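Local coordinates for beta-glucoside phosphorylase BglX (Unidentified, PDB 5VQE), which probably cleaves beta-glucosides by phosphorolysis as a glycoside hydrolase family 3 enzyme, and holds 2-deoxy-2-fluoro-alpha-D-glucopyranose in its ligand pocket, at residues L405-T410 with E441-H446; K411-V416 with T467-Y472; K435-K440 with T536-I541; S496-V501 with P521-Y526. All blocks are in the same frame, centred on the assembly; numbering follows the deposited sequence.

Contact 1 (L405-T410 with E441-H446)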
loop_
_atom_site.group_PDB
_atom_site.type_symbol
_atom_site.label_atom_id
_atom_site.label_comp_id
_atom_site.label_asym_id
_atom_site.label_seq_id
_atom_site.Cartn_x
_atom_site.Cartn_y
_atom_site.Cartn_z
ATOM N N LEU A 405 -33.093 -7.366 2.241
ATOM C CA LEU A 405 -33.650 -7.614 0.919
ATOM C C LEU A 405 -34.368 -8.958 0.882
ATOM O O LEU A 405 -34.003 -9.907 1.588
ATOM C CB LEU A 405 -32.550 -7.586 -0.137
ATOM C CG LEU A 405 -31.757 -6.284 -0.232
ATOM C CD1 LEU A 405 -30.693 -6.414 -1.304
ATOM C CD2 LEU A 405 -32.676 -5.106 -0.537
ATOM N N SER A 406 -35.407 -9.026 0.045
ATOM C CA SER A 406 -36.186 -10.226 -0.148
ATOM C C SER A 406 -36.778 -10.235 -1.550
ATOM O O SER A 406 -37.349 -9.213 -1.968
ATOM C CB SER A 406 -37.314 -10.328 0.874
ATOM O OG SER A 406 -38.239 -11.321 0.477
ATOM N N PRO A 407 -36.685 -11.348 -2.286
ATOM C CA PRO A 407 -37.387 -11.422 -3.578
ATOM C C PRO A 407 -38.875 -11.136 -3.468
ATOM O O PRO A 407 -39.493 -10.729 -4.460
ATOM C CB PRO A 407 -37.127 -12.861 -4.038
ATOM C CG PRO A 407 -35.901 -13.282 -3.327
ATOM C CD PRO A 407 -35.910 -12.573 -2.013
ATOM N N GLN A 408 -39.473 -11.325 -2.292
ATOM C CA GLN A 408 -40.892 -11.045 -2.123
ATOM C C GLN A 408 -41.164 -9.574 -1.849
ATOM O O GLN A 408 -42.332 -9.170 -1.819
ATOM C CB GLN A 408 -41.461 -11.910 -0.998
ATOM C CG GLN A 408 -41.603 -13.380 -1.382
ATOM C CD GLN A 408 -40.273 -14.116 -1.454
ATOM O OE1 GLN A 408 -39.381 -13.892 -0.635
ATOM N NE2 GLN A 408 -40.136 -15.002 -2.441
ATOM N N LYS A 409 -40.122 -8.769 -1.650
ATOM C CA LYS A 409 -40.250 -7.320 -1.626
ATOM C C LYS A 409 -39.771 -6.660 -2.915
ATOM O O LYS A 409 -40.367 -5.668 -3.343
ATOM C CB LYS A 409 -39.473 -6.735 -0.442
ATOM C CG LYS A 409 -40.094 -7.017 0.913
ATOM C CD LYS A 409 -39.436 -6.169 2.004
ATOM C CE LYS A 409 -38.014 -6.632 2.308
ATOM N NZ LYS A 409 -37.370 -5.758 3.341
ATOM N N THR A 410 -38.704 -7.178 -3.542
ATOM C CA THR A 410 -38.143 -6.580 -4.760
ATOM C C THR A 410 -37.604 -7.708 -5.648
ATOM O O THR A 410 -36.426 -8.068 -5.578
ATOM C CB THR A 410 -37.055 -5.561 -4.431
ATOM O OG1 THR A 410 -35.997 -6.191 -3.698
ATOM C CG2 THR A 410 -37.611 -4.396 -3.609
ATOM N N GLU A 441 -30.395 -16.437 -4.445
ATOM C CA GLU A 441 -31.378 -16.089 -3.423
ATOM C C GLU A 441 -32.806 -16.035 -3.954
ATOM O O GLU A 441 -33.742 -15.998 -3.148
ATOM C CB GLU A 441 -31.041 -14.730 -2.795
ATOM C CG GLU A 441 -29.706 -14.665 -2.067
ATOM C CD GLU A 441 -29.645 -15.566 -0.841
ATOM O OE1 GLU A 441 -30.667 -15.697 -0.129
ATOM O OE2 GLU A 441 -28.563 -16.138 -0.596
ATOM N N GLY A 442 -32.996 -15.999 -5.274
ATOM C CA GLY A 442 -34.317 -15.885 -5.867
ATOM C C GLY A 442 -34.596 -14.568 -6.560
ATOM O O GLY A 442 -35.717 -14.367 -7.041
ATOM N N PHE A 443 -33.630 -13.657 -6.628
ATOM C CA PHE A 443 -33.836 -12.422 -7.370
ATOM C C PHE A 443 -33.629 -12.645 -8.864
ATOM O O PHE A 443 -32.826 -13.483 -9.290
ATOM C CB PHE A 443 -32.878 -11.328 -6.889
ATOM C CG PHE A 443 -33.111 -10.890 -5.469
ATOM C CD1 PHE A 443 -34.173 -10.065 -5.149
ATOM C CD2 PHE A 443 -32.257 -11.292 -4.457
ATOM C CE1 PHE A 443 -34.381 -9.658 -3.846
ATOM C CE2 PHE A 443 -32.466 -10.884 -3.152
ATOM C CZ PHE A 443 -33.521 -10.068 -2.850
ATOM N N ILE A 444 -34.368 -11.881 -9.664
ATOM C CA ILE A 444 -34.080 -11.741 -11.085
ATOM C C ILE A 444 -33.207 -10.506 -11.248
ATOM O O ILE A 444 -33.568 -9.419 -10.783
ATOM C CB ILE A 444 -35.374 -11.635 -11.906
ATOM C CG1 ILE A 444 -36.126 -12.967 -11.848
ATOM C CG2 ILE A 444 -35.067 -11.245 -13.343
ATOM C CD1 ILE A 444 -37.496 -12.928 -12.463
ATOM N N VAL A 445 -32.047 -10.676 -11.875
ATOM C CA VAL A 445 -31.025 -9.634 -11.916
ATOM C C VAL A 445 -30.527 -9.479 -13.342
ATOM O O VAL A 445 -29.980 -10.429 -13.916
ATOM C CB VAL A 445 -29.848 -9.945 -10.979
ATOM C CG1 VAL A 445 -28.903 -8.732 -10.893
ATOM C CG2 VAL A 445 -30.349 -10.317 -9.600
ATOM N N HIS A 446 -30.695 -8.281 -13.903
ATOM C CA HIS A 446 -30.107 -7.919 -15.183
ATOM C C HIS A 446 -29.075 -6.820 -14.983
ATOM O O HIS A 446 -29.198 -5.987 -14.079
ATOM C CB HIS A 446 -31.157 -7.416 -16.180
ATOM C CG HIS A 446 -32.127 -8.461 -16.630
ATOM N ND1 HIS A 446 -33.246 -8.799 -15.902
ATOM C CD2 HIS A 446 -32.149 -9.237 -17.739
ATOM C CE1 HIS A 446 -33.917 -9.741 -16.544
ATOM N NE2 HIS A 446 -33.271 -10.024 -17.660
#
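The ring of F443 has P407 laid over one face: P407 CG sits 3.9 Å from the ring centroid, 8° off the ring normal, which makes this a CH-pi contact over the middle of the ring. The two side chains cross at about a right angle, and P407 CD reaches F443 CZ at 3.6 Å. A compact, rigid proline suits this place because it meets an aromatic face squarely while turning the backbone. The same CG also lies 3.5 Å from E441 O, at the end of helix 429-441, while CB rests near G442 O. G442 suits its position, since its positive phi (111°), part of a Schellman motif ending that helix, would press a CB against the preceding carbonyl oxygen. L405 adds an apolar touch, its CB 3.8 Å from F443 CZ. At the ring's edge, near its plane, T410 O comes within 3.0 Å of F443 CD1.

The loop keeps its shape through an ST turn, in which S406 OG accepts from Q408 N at 3.0 Å, while S406 O receives both K409 N and T410 N. F443 also touches I413 and L438, so its ring bridges this loop, the neighbouring strand and the helix; E441 is paired with R547.

The chemistry is thus dispersion and CH-pi attraction, and the buried T410 O, which has no hydrogen-bond partner, is probably eased in part by the slightly positive hydrogens of the ring's edge.

Contact 2 (K411-V416 with T467-Y472)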
loop_
_atom_site.group_PDB
_atom_site.type_symbol
_atom_site.label_atom_id
_atom_site.label_comp_id
_atom_site.label_asym_id
_atom_site.label_seq_id
_atom_site.Cartn_x
_atom_site.Cartn_y
_atom_site.Cartn_z
ATOM N N LYS A 411 -38.468 -8.234 -6.521
ATOM C CA LYS A 411 -38.081 -9.386 -7.334
ATOM C C LYS A 411 -37.066 -9.003 -8.407
ATOM O O LYS A 411 -36.066 -9.705 -8.604
ATOM C CB LYS A 411 -39.322 -10.020 -7.972
ATOM C CG LYS A 411 -39.039 -11.219 -8.875
ATOM C CD LYS A 411 -38.485 -12.431 -8.118
ATOM C CE LYS A 411 -39.404 -12.866 -6.988
ATOM N NZ LYS A 411 -40.854 -12.844 -7.371
ATOM N N ARG A 412 -37.309 -7.911 -9.129
ATOM C CA ARG A 412 -36.515 -7.573 -10.306
ATOM C C ARG A 412 -35.482 -6.505 -9.952
ATOM O O ARG A 412 -35.834 -5.420 -9.480
ATOM C CB ARG A 412 -37.419 -7.112 -11.446
ATOM C CG ARG A 412 -38.395 -8.190 -11.908
ATOM C CD ARG A 412 -39.176 -7.748 -13.138
ATOM N NE ARG A 412 -38.294 -7.555 -14.285
ATOM C CZ ARG A 412 -37.939 -8.510 -15.138
ATOM N NH1 ARG A 412 -38.396 -9.750 -14.996
ATOM N NH2 ARG A 412 -37.117 -8.221 -16.136
ATOM N N ILE A 413 -34.214 -6.819 -10.190
ATOM C CA ILE A 413 -33.096 -5.965 -9.813
ATOM C C ILE A 413 -32.312 -5.614 -11.070
ATOM O O ILE A 413 -32.037 -6.482 -11.904
ATOM C CB ILE A 413 -32.178 -6.653 -8.778
ATOM C CG1 ILE A 413 -32.905 -6.807 -7.443
ATOM C CG2 ILE A 413 -30.879 -5.860 -8.595
ATOM C CD1 ILE A 413 -32.133 -7.617 -6.418
ATOM N N ILE A 414 -31.947 -4.344 -11.196
ATOM C CA ILE A 414 -30.978 -3.906 -12.190
ATOM C C ILE A 414 -29.674 -3.653 -11.458
ATOM O O ILE A 414 -29.629 -2.846 -10.520
ATOM C CB ILE A 414 -31.445 -2.647 -12.941
ATOM C CG1 ILE A 414 -32.621 -2.977 -13.864
ATOM C CG2 ILE A 414 -30.301 -2.075 -13.768
ATOM C CD1 ILE A 414 -33.232 -1.738 -14.554
ATOM N N LEU A 415 -28.614 -4.332 -11.887
ATOM C CA LEU A 415 -27.304 -4.234 -11.258
ATOM C C LEU A 415 -26.428 -3.333 -12.117
ATOM O O LEU A 415 -26.257 -3.587 -13.313
ATOM C CB LEU A 415 -26.663 -5.612 -11.101
ATOM C CG LEU A 415 -25.308 -5.692 -10.385
ATOM C CD1 LEU A 415 -25.397 -5.113 -8.986
ATOM C CD2 LEU A 415 -24.823 -7.141 -10.333
ATOM N N VAL A 416 -25.886 -2.288 -11.503
ATOM C CA VAL A 416 -25.154 -1.240 -12.205
ATOM C C VAL A 416 -23.724 -1.289 -11.703
ATOM O O VAL A 416 -23.450 -0.948 -10.544
ATOM C CB VAL A 416 -25.766 0.147 -11.982
ATOM C CG1 VAL A 416 -25.040 1.182 -12.822
ATOM C CG2 VAL A 416 -27.239 0.135 -12.305
ATOM N N THR A 467 -38.811 -2.905 -13.009
ATOM C CA THR A 467 -37.712 -2.798 -12.056
ATOM C C THR A 467 -38.248 -2.518 -10.663
ATOM O O THR A 467 -38.993 -1.556 -10.457
ATOM C CB THR A 467 -36.739 -1.683 -12.452
ATOM O OG1 THR A 467 -36.609 -1.649 -13.875
ATOM C CG2 THR A 467 -35.384 -1.936 -11.819
ATOM N N ASP A 468 -37.845 -3.352 -9.710
ATOM C CA ASP A 468 -38.188 -3.151 -8.313
ATOM C C ASP A 468 -37.049 -2.546 -7.500
ATOM O O ASP A 468 -37.312 -1.942 -6.450
ATOM C CB ASP A 468 -38.618 -4.491 -7.703
ATOM C CG ASP A 468 -39.771 -5.124 -8.475
ATOM O OD1 ASP A 468 -40.843 -4.496 -8.536
ATOM O OD2 ASP A 468 -39.592 -6.216 -9.054
ATOM N N LEU A 469 -35.806 -2.663 -7.968
ATOM C CA LEU A 469 -34.652 -2.227 -7.187
ATOM C C LEU A 469 -33.453 -2.015 -8.105
ATOM O O LEU A 469 -33.184 -2.843 -8.983
ATOM C CB LEU A 469 -34.324 -3.266 -6.106
ATOM C CG LEU A 469 -33.055 -3.053 -5.270
ATOM C CD1 LEU A 469 -33.186 -1.840 -4.357
ATOM C CD2 LEU A 469 -32.764 -4.321 -4.460
ATOM N N PHE A 470 -32.741 -0.908 -7.900
ATOM C CA PHE A 470 -31.419 -0.689 -8.471
ATOM C C PHE A 470 -30.386 -1.040 -7.409
ATOM O O PHE A 470 -30.519 -0.615 -6.258
ATOM C CB PHE A 470 -31.213 0.776 -8.886
ATOM C CG PHE A 470 -31.806 1.154 -10.219
ATOM C CD1 PHE A 470 -31.152 0.849 -11.404
ATOM C CD2 PHE A 470 -32.988 1.867 -10.281
ATOM C CE1 PHE A 470 -31.684 1.230 -12.631
ATOM C CE2 PHE A 470 -33.529 2.253 -11.506
ATOM C CZ PHE A 470 -32.879 1.929 -12.678
ATOM N N ILE A 471 -29.348 -1.780 -7.794
ATOM C CA ILE A 471 -28.184 -1.996 -6.939
ATOM C C ILE A 471 -26.941 -1.539 -7.687
ATOM O O ILE A 471 -26.732 -1.927 -8.841
ATOM C CB ILE A 471 -28.033 -3.464 -6.504
ATOM C CG1 ILE A 471 -29.287 -3.926 -5.754
ATOM C CG2 ILE A 471 -26.786 -3.600 -5.609
ATOM C CD1 ILE A 471 -29.180 -5.325 -5.152
ATOM N N TYR A 472 -26.110 -0.731 -7.020
ATOM C CA TYR A 472 -24.833 -0.281 -7.573
ATOM C C TYR A 472 -23.662 -1.037 -6.949
ATOM O O TYR A 472 -23.575 -1.161 -5.723
ATOM C CB TYR A 472 -24.651 1.223 -7.360
ATOM C CG TYR A 472 -25.481 2.033 -8.321
ATOM C CD1 TYR A 472 -26.839 2.192 -8.126
ATOM C CD2 TYR A 472 -24.910 2.603 -9.445
ATOM C CE1 TYR A 472 -27.606 2.909 -9.014
ATOM C CE2 TYR A 472 -25.671 3.324 -10.340
ATOM C CZ TYR A 472 -27.019 3.474 -10.115
ATOM O OH TYR A 472 -27.793 4.186 -11.006
#
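R412 O takes two donors at the start of the ladder between strands 412-416 and 469-472: D468 N at 2.9 Å, tilted 23° from the carbonyl plane, and L469 N in a weak bond. D468 answers with its side chain, for OD2 accepts from R412 N at 2.8 Å through its anti lone pair. An aspartate suits this place because its carboxylate binds the first strand amide, which the backbone of 467-472 does not serve here.

From there the strands run in parallel register. I414 N donates to L469 O, I471 N to I414 O at 2.9 Å with a nearly straight N-H...O of 171°, and V416 N to I471 O.

Aliphatic residues alone fill the face of I413, L415, L469 and I471, where I413 CG2 meets I471 CG1 at 3.8 Å; the aromatics F470 and Y472 join I414 and V416 on the other. There V416 and Y472 lie side by side pointing the same way; V416 CB stands over the Y472 ring, 3.8 Å from its centroid and offset toward the rim, and V416 CG1 comes to 3.3 Å from Y472 CE2. I414 also runs side by side with F470, its CG2 touching F470 CE1, while its CD1 packs tightly on T467 CG2 at 3.5 Å.

Both strands lie inside the six-stranded mixed sheet, with 444-447 beside 412-419 and 506-510 beside 469-475. Helix 429-441 covers the I413-I471 face through F434 and L438; helix 460-466, ending just before T467, receives T467 OG1 at L463 O.

Contact 3 (K435-K440 with T536-I541)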
loop_
_atom_site.group_PDB
_atom_site.type_symbol
_atom_site.label_atom_id
_atom_site.label_comp_id
_atom_site.label_asym_id
_atom_site.label_seq_id
_atom_site.Cartn_x
_atom_site.Cartn_y
_atom_site.Cartn_z
ATOM N N LYS A 435 -23.648 -10.944 -8.727
ATOM C CA LYS A 435 -24.855 -11.151 -9.520
ATOM C C LYS A 435 -25.371 -12.576 -9.351
ATOM O O LYS A 435 -26.556 -12.792 -9.073
ATOM C CB LYS A 435 -24.576 -10.848 -10.994
ATOM C CG LYS A 435 -25.803 -10.944 -11.914
ATOM C CD LYS A 435 -25.478 -10.427 -13.307
ATOM C CE LYS A 435 -26.706 -10.360 -14.209
ATOM N NZ LYS A 435 -27.218 -11.714 -14.579
ATOM N N GLY A 436 -24.486 -13.560 -9.501
ATOM C CA GLY A 436 -24.904 -14.949 -9.362
ATOM C C GLY A 436 -25.470 -15.268 -7.992
ATOM O O GLY A 436 -26.435 -16.028 -7.872
ATOM N N LEU A 437 -24.872 -14.711 -6.936
ATOM C CA LEU A 437 -25.348 -15.005 -5.591
ATOM C C LEU A 437 -26.711 -14.381 -5.327
ATOM O O LEU A 437 -27.511 -14.960 -4.589
ATOM C CB LEU A 437 -24.328 -14.537 -4.547
ATOM C CG LEU A 437 -22.981 -15.267 -4.550
ATOM C CD1 LEU A 437 -22.073 -14.698 -3.464
ATOM C CD2 LEU A 437 -23.145 -16.776 -4.365
ATOM N N LEU A 438 -27.003 -13.217 -5.917
ATOM C CA LEU A 438 -28.348 -12.663 -5.812
ATOM C C LEU A 438 -29.354 -13.572 -6.498
ATOM O O LEU A 438 -30.448 -13.816 -5.975
ATOM C CB LEU A 438 -28.407 -11.263 -6.431
ATOM C CG LEU A 438 -27.778 -10.113 -5.646
ATOM C CD1 LEU A 438 -27.814 -8.838 -6.482
ATOM C CD2 LEU A 438 -28.496 -9.901 -4.339
ATOM N N GLU A 439 -28.996 -14.076 -7.675
ATOM C CA GLU A 439 -29.879 -14.975 -8.400
ATOM C C GLU A 439 -30.143 -16.242 -7.593
ATOM O O GLU A 439 -31.279 -16.726 -7.536
ATOM C CB GLU A 439 -29.267 -15.280 -9.767
ATOM C CG GLU A 439 -29.321 -14.065 -10.706
ATOM C CD GLU A 439 -28.468 -14.209 -11.945
ATOM O OE1 GLU A 439 -27.469 -14.954 -11.917
ATOM O OE2 GLU A 439 -28.801 -13.570 -12.965
ATOM N N LYS A 440 -29.114 -16.766 -6.922
ATOM C CA LYS A 440 -29.307 -17.931 -6.060
ATOM C C LYS A 440 -30.331 -17.666 -4.963
ATOM O O LYS A 440 -31.070 -18.578 -4.577
ATOM C CB LYS A 440 -27.966 -18.353 -5.454
ATOM N N THR A 536 -15.501 -10.605 0.666
ATOM C CA THR A 536 -16.356 -9.472 0.991
ATOM C C THR A 536 -17.674 -9.542 0.241
ATOM O O THR A 536 -18.707 -9.120 0.772
ATOM C CB THR A 536 -15.625 -8.167 0.678
ATOM O OG1 THR A 536 -14.355 -8.178 1.338
ATOM C CG2 THR A 536 -16.430 -6.959 1.144
ATOM N N VAL A 537 -17.658 -10.071 -0.982
ATOM C CA VAL A 537 -18.890 -10.212 -1.754
ATOM C C VAL A 537 -19.828 -11.203 -1.076
ATOM O O VAL A 537 -21.029 -10.953 -0.937
ATOM C CB VAL A 537 -18.570 -10.635 -3.199
ATOM C CG1 VAL A 537 -19.827 -11.139 -3.923
ATOM C CG2 VAL A 537 -17.946 -9.472 -3.985
ATOM N N ARG A 538 -19.295 -12.349 -0.649
ATOM C CA ARG A 538 -20.139 -13.349 0.002
ATOM C C ARG A 538 -20.713 -12.817 1.308
ATOM O O ARG A 538 -21.879 -13.069 1.626
ATOM C CB ARG A 538 -19.352 -14.641 0.243
ATOM C CG ARG A 538 -18.928 -15.332 -1.032
ATOM C CD ARG A 538 -18.318 -16.701 -0.788
ATOM N NE ARG A 538 -17.958 -17.343 -2.053
ATOM C CZ ARG A 538 -18.794 -18.050 -2.814
ATOM N NH1 ARG A 538 -20.054 -18.233 -2.448
ATOM N NH2 ARG A 538 -18.366 -18.575 -3.955
ATOM N N MET A 539 -19.921 -12.074 2.079
ATOM C CA MET A 539 -20.440 -11.545 3.338
ATOM C C MET A 539 -21.427 -10.408 3.101
ATOM O O MET A 539 -22.362 -10.223 3.890
ATOM C CB MET A 539 -19.290 -11.087 4.238
ATOM C CG MET A 539 -18.491 -12.221 4.860
ATOM S SD MET A 539 -19.544 -13.445 5.697
ATOM C CE MET A 539 -20.454 -12.411 6.807
ATOM N N MET A 540 -21.248 -9.641 2.029
ATOM C CA MET A 540 -22.248 -8.642 1.670
ATOM C C MET A 540 -23.605 -9.298 1.450
ATOM O O MET A 540 -24.630 -8.819 1.944
ATOM C CB MET A 540 -21.803 -7.898 0.411
ATOM C CG MET A 540 -22.769 -6.819 -0.051
ATOM S SD MET A 540 -22.891 -5.439 1.095
ATOM C CE MET A 540 -21.356 -4.597 0.737
ATOM N N ILE A 541 -23.628 -10.393 0.688
ATOM C CA ILE A 541 -24.867 -11.126 0.450
ATOM C C ILE A 541 -25.503 -11.529 1.771
ATOM O O ILE A 541 -26.699 -11.312 1.991
ATOM C CB ILE A 541 -24.596 -12.348 -0.448
ATOM C CG1 ILE A 541 -24.404 -11.908 -1.901
ATOM C CG2 ILE A 541 -25.715 -13.393 -0.332
ATOM C CD1 ILE A 541 -25.669 -11.367 -2.581
#
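Helices 429-441 and 534-544 lie next to each other on one face of the six-stranded sheet, and this contact is the seam between them. Their segment axes run in broadly the same direction, 29° apart and 10.3 Å at closest approach, a spacing bridged by leucine and isoleucine side chains.

L437 points at the partner helix. Its CB meets I541 CG1 at 3.7 Å, the two side chains crossing obliquely, and its CD1 reaches V537 CG1 at 4.2 Å. I541 also serves the next residue: chi2 of -68° brings its CD1 to 3.6 Å from L438 CD2, so a single isoleucine touches two consecutive leucines. Branched apolar chains suit a seam of this kind because they offer methyls in several directions.

At the outer margin L437 CD2 lies 3.9 Å from R538 NH1, the leucine crossing the arginine at about a right angle. R538 NE is held in a salt bridge by E534, one turn earlier on the same helix, and R538 CG packs against L437 CD1. Away from the partner helix, K435 NZ binds E439 OE2 at 2.9 Å in a salt bridge one turn long; the same lysine makes a cation-pi contact with W447.

L438 and V537 continue down to I471 and Y473 of the sheet; two neighbouring helices thus share one sheet face, consistent with the alpha/beta sandwich that follows the TIM barrel in family 3 glycoside hydrolases.

Contact 4 (S496-V501 with P521-Y526); sequences SSPKFV and PMVKTY
V501 and M522 cross at about a right angle, the valine setting its branch against the root of the methionine side chain: V501 CG1 lies 3.8 Å from M522 CG, and V501 CG2 is as close, 3.8 Å, to M522 O. In M522 the CG stands between the backbone N and the carbonyl carbon (chi1 72°), and in this position it also comes to 3.4 Å from P498 O. The chain then bends at both following bonds, and SD passes P498 CB at 4.2 Å. A flexible, unbranched methionine suits such a place, since it can curl along an uneven surface.

P498 is the centre of an inverse gamma turn, a tight bend that proline's fixed phi favours. This turn belongs to the loop between strands 469-475 and 506-510, while 521-526 leads into strand 525-528; the contact therefore joins the two loops that lead into the neighbouring parallel strands 506-510 and 525-528, at their N-terminal ends. V501 also touches T506, and V523 touches F508.

P498 meets V523 obliquely, its CB 3.9 Å from V523 CG2. The backbone oxygen of V523 accepts a hydrogen bond from K396 NZ. K524 approaches more loosely, its CE 4.1 Å from V501 O.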
loop_
_atom_site.group_PDB
_atom_site.type_symbol
_atom_site.label_atom_id
_atom_site.label_comp_id
_atom_site.label_asym_id
_atom_site.label_seq_id
_atom_site.Cartn_x
_atom_site.Cartn_y
_atom_site.Cartn_z
ATOM N N SER A 496 -26.523 6.148 -16.328
ATOM C CA SER A 496 -26.455 5.029 -15.396
ATOM C C SER A 496 -26.255 5.469 -13.954
ATOM O O SER A 496 -26.143 4.611 -13.071
ATOM C CB SER A 496 -25.334 4.061 -15.794
ATOM O OG SER A 496 -24.057 4.627 -15.580
ATOM N N SER A 497 -26.216 6.769 -13.686
ATOM C CA SER A 497 -26.100 7.245 -12.321
ATOM C C SER A 497 -27.436 7.050 -11.603
ATOM O O SER A 497 -28.449 6.734 -12.228
ATOM C CB SER A 497 -25.680 8.711 -12.307
ATOM O OG SER A 497 -26.763 9.538 -12.661
ATOM N N PRO A 498 -27.471 7.234 -10.275
ATOM C CA PRO A 498 -28.720 6.996 -9.517
ATOM C C PRO A 498 -29.701 8.149 -9.684
ATOM O O PRO A 498 -29.967 8.944 -8.781
ATOM C CB PRO A 498 -28.211 6.851 -8.075
ATOM C CG PRO A 498 -26.718 6.764 -8.165
ATOM C CD PRO A 498 -26.347 7.515 -9.375
ATOM N N LYS A 499 -30.268 8.262 -10.878
ATOM C CA LYS A 499 -31.025 9.451 -11.227
ATOM C C LYS A 499 -32.523 9.307 -10.990
ATOM O O LYS A 499 -33.264 10.265 -11.229
ATOM C CB LYS A 499 -30.750 9.819 -12.685
ATOM C CG LYS A 499 -31.439 8.935 -13.706
ATOM C CD LYS A 499 -30.991 9.293 -15.124
ATOM C CE LYS A 499 -31.327 10.738 -15.454
ATOM N NZ LYS A 499 -31.013 11.085 -16.859
ATOM N N PHE A 500 -32.983 8.157 -10.497
ATOM C CA PHE A 500 -34.403 7.911 -10.278
ATOM C C PHE A 500 -34.665 7.398 -8.865
ATOM O O PHE A 500 -35.570 6.588 -8.643
ATOM C CB PHE A 500 -34.943 6.922 -11.313
ATOM C CG PHE A 500 -34.752 7.367 -12.742
ATOM C CD1 PHE A 500 -35.401 8.492 -13.224
ATOM C CD2 PHE A 500 -33.946 6.649 -13.607
ATOM C CE1 PHE A 500 -35.231 8.902 -14.539
ATOM C CE2 PHE A 500 -33.776 7.048 -14.911
ATOM C CZ PHE A 500 -34.420 8.182 -15.379
ATOM N N VAL A 501 -33.910 7.893 -7.879
ATOM C CA VAL A 501 -34.001 7.353 -6.519
ATOM C C VAL A 501 -35.364 7.592 -5.872
ATOM O O VAL A 501 -35.715 6.891 -4.917
ATOM C CB VAL A 501 -32.885 7.928 -5.619
ATOM C CG1 VAL A 501 -31.508 7.481 -6.125
ATOM C CG2 VAL A 501 -32.976 9.459 -5.524
ATOM N N PRO A 521 -24.931 11.677 -3.540
ATOM C CA PRO A 521 -25.546 12.081 -2.266
ATOM C C PRO A 521 -27.040 11.832 -2.204
ATOM O O PRO A 521 -27.590 11.768 -1.099
ATOM C CB PRO A 521 -25.229 13.580 -2.188
ATOM C CG PRO A 521 -25.124 13.999 -3.611
ATOM C CD PRO A 521 -24.472 12.840 -4.319
ATOM N N MET A 522 -27.712 11.692 -3.351
ATOM C CA MET A 522 -29.145 11.420 -3.382
ATOM C C MET A 522 -29.496 10.022 -2.884
ATOM O O MET A 522 -30.666 9.759 -2.583
ATOM C CB MET A 522 -29.671 11.604 -4.810
ATOM C CG MET A 522 -29.248 10.512 -5.818
ATOM S SD MET A 522 -27.511 10.551 -6.311
ATOM C CE MET A 522 -27.493 11.920 -7.463
ATOM N N VAL A 523 -28.516 9.122 -2.812
ATOM C CA VAL A 523 -28.773 7.733 -2.449
ATOM C C VAL A 523 -29.181 7.662 -0.986
ATOM O O VAL A 523 -28.581 8.316 -0.122
ATOM C CB VAL A 523 -27.524 6.880 -2.741
ATOM C CG1 VAL A 523 -27.550 5.568 -1.991
ATOM C CG2 VAL A 523 -27.410 6.610 -4.251
ATOM N N LYS A 524 -30.207 6.858 -0.702
ATOM C CA LYS A 524 -30.786 6.774 0.633
ATOM C C LYS A 524 -30.256 5.599 1.445
ATOM O O LYS A 524 -30.367 5.621 2.676
ATOM C CB LYS A 524 -32.318 6.660 0.545
ATOM C CG LYS A 524 -33.009 7.776 -0.243
ATOM C CD LYS A 524 -34.533 7.665 -0.115
ATOM C CE LYS A 524 -35.287 8.513 -1.141
ATOM N NZ LYS A 524 -34.824 9.929 -1.184
ATOM N N THR A 525 -29.708 4.576 0.793
ATOM C CA THR A 525 -29.081 3.447 1.475
ATOM C C THR A 525 -27.696 3.239 0.876
ATOM O O THR A 525 -27.564 3.037 -0.335
ATOM C CB THR A 525 -29.929 2.176 1.352
ATOM O OG1 THR A 525 -31.277 2.465 1.740
ATOM C CG2 THR A 525 -29.388 1.082 2.264
ATOM N N TYR A 526 -26.669 3.301 1.723
ATOM C CA TYR A 526 -25.280 3.308 1.277
ATOM C C TYR A 526 -24.456 2.460 2.230
ATOM O O TYR A 526 -24.564 2.617 3.448
ATOM C CB TYR A 526 -24.726 4.739 1.228
ATOM C CG TYR A 526 -23.286 4.824 0.764
ATOM C CD1 TYR A 526 -22.978 5.013 -0.572
ATOM C CD2 TYR A 526 -22.235 4.697 1.665
ATOM C CE1 TYR A 526 -21.660 5.082 -1.004
ATOM C CE2 TYR A 526 -20.916 4.768 1.244
ATOM C CZ TYR A 526 -20.635 4.958 -0.092
ATOM O OH TYR A 526 -19.322 5.021 -0.528
#

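How the contacts relate
From the N terminus, the loop 405-410 runs into strand 412-419, then helix 429-441 and strand 444-447, where contact 1 closes. Contact 2 opens within that span and closes only at strand 469-475, so the two cross. Contact 3, from 435-440 to 536-541, crosses both and closes last, joining two helices over the sheet. Contact 4 opens and closes inside the long span of contact 3 and follows contacts 1 and 2 in series. I444 O and H446 O probably bond to I413 N and L415 N, tying contact 1 to contact 2; L438 links both to contact 3, and Y472 OH, near S496 O, links contact 2 to contact 4.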